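Local coordinates for protein glutamate receptor 1 (Adineta vaga, PDB 4IO2) that binds glutamate through this extracellular ligand-binding domain and probably acts as a glutamate-gated ion channel of the postsynaptic membrane, at residues L10-I15 and Y79-G84. Sequence-based numbering, arbitrary orientation.
Sequences LRIGVI and YDIAIG
Strands 9-14 and 81-82 run parallel, with Gly13 N donating to Ile81 O (2.9 Å) and Ile83 N meeting Gly13 O almost along its C=O axis. One rung earlier Arg11 O accepts from both Asp80 N and Ile81 N. Asp80 points at strand 9-14: the anti lone pair of OD2 takes Arg11 N at 2.8 Å. The Arg11 chain, bent at chi3 (-56°), brings its guanidinium side-on, NE to OD2 and NH2 to Asp80 OD1 (3.0 Å), both from above the carboxylate plane, which is turned 58° from the guanidinium; NH1 bonds Gly77 O. An alanine here in place of Arg11 removes salt bridge and Gly77 bond, and would probably leave the Asp80 carboxylate less fixed in its turn. Gly13 CA sits over the Tyr79 ring face, 3.9 Å from the centroid, a CH-pi contact; a beta carbon on Gly13 would fall 2.9 Å from Tyr79 CG, a clash. On the sheet face opposite Ala82, Ile81 CG1, in the crowded position (chi1 62°), lies alongside Ile12 CG1 (3.9 Å), while Ile12 CG2 meets Ile83 CD1. Further along, a water bridges Ile15 N and Ile83 O. Strand 9-14 lies between 55-60 and 81-82 in a parallel sheet of the periplasmic-binding-protein-like fold; 81-82 leads within three residues to glutamate-binding Asp85.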
ATOM      1  N   LEU A  10       4.894  -8.784 -24.016  1.00 17.56           N
ATOM      2  CA  LEU A  10       5.693  -8.285 -22.900  1.00 19.63           C
ATOM      3  C   LEU A  10       6.708  -9.294 -22.479  1.00 19.47           C
ATOM      4  O   LEU A  10       6.356 -10.423 -22.132  1.00 19.24           O
ATOM      5  CB  LEU A  10       4.829  -8.014 -21.687  1.00 22.61           C
ATOM      6  CG  LEU A  10       3.864  -6.870 -21.803  1.00 22.97           C
ATOM      7  CD1 LEU A  10       3.054  -6.836 -20.520  1.00 24.67           C
ATOM      8  CD2 LEU A  10       4.585  -5.575 -22.082  1.00 23.57           C
ATOM      9  N   ARG A  11       7.963  -8.884 -22.453  1.00 18.73           N
ATOM     10  CA  ARG A  11       9.037  -9.646 -21.799  1.00 17.70           C
ATOM     11  C   ARG A  11       8.953  -9.361 -20.306  1.00 15.96           C
ATOM     12  O   ARG A  11       9.163  -8.217 -19.847  1.00 17.74           O
ATOM     13  CB  ARG A  11      10.415  -9.242 -22.329  1.00 21.99           C
ATOM     14  CG  ARG A  11      10.639  -9.476 -23.817  1.00 25.49           C
ATOM     15  CD  ARG A  11      11.904  -8.761 -24.296  1.00 27.09           C
ATOM     16  NE  ARG A  11      11.806  -7.344 -23.980  1.00 28.21           N
ATOM     17  CZ  ARG A  11      12.823  -6.509 -23.775  1.00 28.25           C
ATOM     18  NH1 ARG A  11      14.088  -6.892 -23.936  1.00 30.55           N
ATOM     19  NH2 ARG A  11      12.555  -5.268 -23.423  1.00 29.34           N
ATOM     20  N   ILE A  12       8.589 -10.384 -19.535  1.00 15.39           N
ATOM     21  CA  ILE A  12       8.285 -10.253 -18.102  1.00 14.12           C
ATOM     22  C   ILE A  12       9.378 -10.923 -17.285  1.00 15.37           C
ATOM     23  O   ILE A  12       9.497 -12.138 -17.310  1.00 16.30           O
ATOM     24  CB  ILE A  12       6.941 -10.896 -17.746  1.00 14.33           C
ATOM     25  CG1 ILE A  12       5.831 -10.330 -18.605  1.00 15.40           C
ATOM     26  CG2 ILE A  12       6.664 -10.718 -16.241  1.00 14.77           C
ATOM     27  CD1 ILE A  12       4.443 -10.942 -18.352  1.00 18.93           C
ATOM     28  N   GLY A  13      10.202 -10.121 -16.618  1.00 13.39           N
ATOM     29  CA  GLY A  13      11.238 -10.654 -15.750  1.00 14.23           C
ATOM     30  C   GLY A  13      10.639 -11.118 -14.423  1.00 14.63           C
ATOM     31  O   GLY A  13       9.799 -10.414 -13.828  1.00 14.64           O
ATOM     32  N   VAL A  14      11.044 -12.317 -14.004  1.00 13.26           N
ATOM     33  CA  VAL A  14      10.667 -12.877 -12.720  1.00 14.27           C
ATOM     34  C   VAL A  14      11.923 -13.339 -12.026  1.00 13.30           C
ATOM     35  O   VAL A  14      12.982 -13.475 -12.644  1.00 15.05           O
ATOM     36  CB  VAL A  14       9.614 -14.017 -12.850  1.00 13.29           C
ATOM     37  CG1 VAL A  14       8.312 -13.536 -13.498  1.00 14.31           C
ATOM     38  CG2 VAL A  14      10.122 -15.221 -13.600  1.00 13.53           C
ATOM     39  N   ILE A  15      11.832 -13.505 -10.708  1.00 13.00           N
ATOM     40  CA  ILE A  15      13.008 -13.817  -9.883  1.00 12.57           C
ATOM     41  C   ILE A  15      12.629 -14.873  -8.846  1.00 13.31           C
ATOM     42  O   ILE A  15      11.585 -14.809  -8.208  1.00 13.17           O
ATOM     43  CB  ILE A  15      13.569 -12.517  -9.245  1.00 12.62           C
ATOM     44  CG1 ILE A  15      14.813 -12.777  -8.422  1.00 13.76           C
ATOM     45  CG2 ILE A  15      12.524 -11.742  -8.415  1.00 13.05           C
ATOM     46  CD1 ILE A  15      15.582 -11.523  -8.030  1.00 16.34           C
ATOM     47  N   TYR A  79      14.066  -6.265 -19.993  1.00 18.36           N
ATOM     48  CA  TYR A  79      12.690  -6.721 -19.802  1.00 18.20           C
ATOM     49  C   TYR A  79      11.777  -5.520 -20.067  1.00 17.36           C
ATOM     50  O   TYR A  79      12.220  -4.370 -20.010  1.00 19.27           O
ATOM     51  CB  TYR A  79      12.453  -7.206 -18.354  1.00 18.92           C
ATOM     52  CG  TYR A  79      13.452  -8.236 -17.861  1.00 17.54           C
ATOM     53  CD1 TYR A  79      13.431  -9.554 -18.326  1.00 19.78           C
ATOM     54  CD2 TYR A  79      14.446  -7.894 -16.971  1.00 19.86           C
ATOM     55  CE1 TYR A  79      14.343 -10.496 -17.879  1.00 20.23           C
ATOM     56  CE2 TYR A  79      15.365  -8.839 -16.508  1.00 20.46           C
ATOM     57  CZ  TYR A  79      15.333 -10.126 -16.973  1.00 19.68           C
ATOM     58  OH  TYR A  79      16.263 -11.020 -16.489  1.00 24.24           O
ATOM     59  N   ASP A  80      10.505  -5.791 -20.309  1.00 16.91           N
ATOM     60  CA  ASP A  80       9.476  -4.747 -20.376  1.00 17.53           C
ATOM     61  C   ASP A  80       8.863  -4.431 -19.032  1.00 16.37           C
ATOM     62  O   ASP A  80       8.660  -3.268 -18.715  1.00 17.68           O
ATOM     63  CB  ASP A  80       8.393  -5.115 -21.392  1.00 19.40           C
ATOM     64  CG  ASP A  80       8.979  -5.295 -22.778  1.00 22.54           C
ATOM     65  OD1 ASP A  80       9.728  -4.387 -23.246  1.00 27.16           O
ATOM     66  OD2 ASP A  80       8.733  -6.336 -23.399  1.00 24.50           O
ATOM     67  N   ILE A  81       8.537  -5.464 -18.279  1.00 14.03           N
ATOM     68  CA  ILE A  81       8.113  -5.298 -16.891  1.00 13.10           C
ATOM     69  C   ILE A  81       8.813  -6.375 -16.057  1.00 12.44           C
ATOM     70  O   ILE A  81       9.329  -7.347 -16.604  1.00 14.18           O
ATOM     71  CB  ILE A  81       6.574  -5.375 -16.682  1.00 13.57           C
ATOM     72  CG1 ILE A  81       6.028  -6.750 -17.084  1.00 14.78           C
ATOM     73  CG2 ILE A  81       5.903  -4.261 -17.468  1.00 15.30           C
ATOM     74  CD1 ILE A  81       4.512  -6.948 -16.777  1.00 17.02           C
ATOM     75  N   ALA A  82       8.801  -6.208 -14.750  1.00 12.27           N
ATOM     76  CA  ALA A  82       9.274  -7.257 -13.829  1.00 11.83           C
ATOM     77  C   ALA A  82       8.266  -7.412 -12.687  1.00 13.50           C
ATOM     78  O   ALA A  82       7.799  -6.443 -12.101  1.00 12.56           O
ATOM     79  CB  ALA A  82      10.690  -6.958 -13.287  1.00 14.20           C
ATOM     80  N   ILE A  83       7.909  -8.662 -12.426  1.00 13.05           N
ATOM     81  CA  ILE A  83       6.900  -9.003 -11.441  1.00 11.70           C
ATOM     82  C   ILE A  83       7.478  -9.921 -10.402  1.00 12.46           C
ATOM     83  O   ILE A  83       8.040 -10.973 -10.730  1.00 13.89           O
ATOM     84  CB  ILE A  83       5.651  -9.669 -12.068  1.00 13.26           C
ATOM     85  CG1 ILE A  83       5.034  -8.802 -13.175  1.00 14.90           C
ATOM     86  CG2 ILE A  83       4.636  -9.918 -10.979  1.00 14.65           C
ATOM     87  CD1 ILE A  83       3.860  -9.478 -13.897  1.00 18.05           C
ATOM     88  N   GLY A  84       7.327  -9.541  -9.142  1.00 12.71           N
ATOM     89  CA  GLY A  84       7.793 -10.361  -8.057  1.00 11.50           C
ATOM     90  C   GLY A  84       7.593  -9.669  -6.730  1.00 11.49           C
ATOM     91  O   GLY A  84       6.835  -8.693  -6.572  1.00 12.12           O
TER
HETATM   92  O   HOH W   1       9.188 -13.114  -9.575  1.00 13.23           O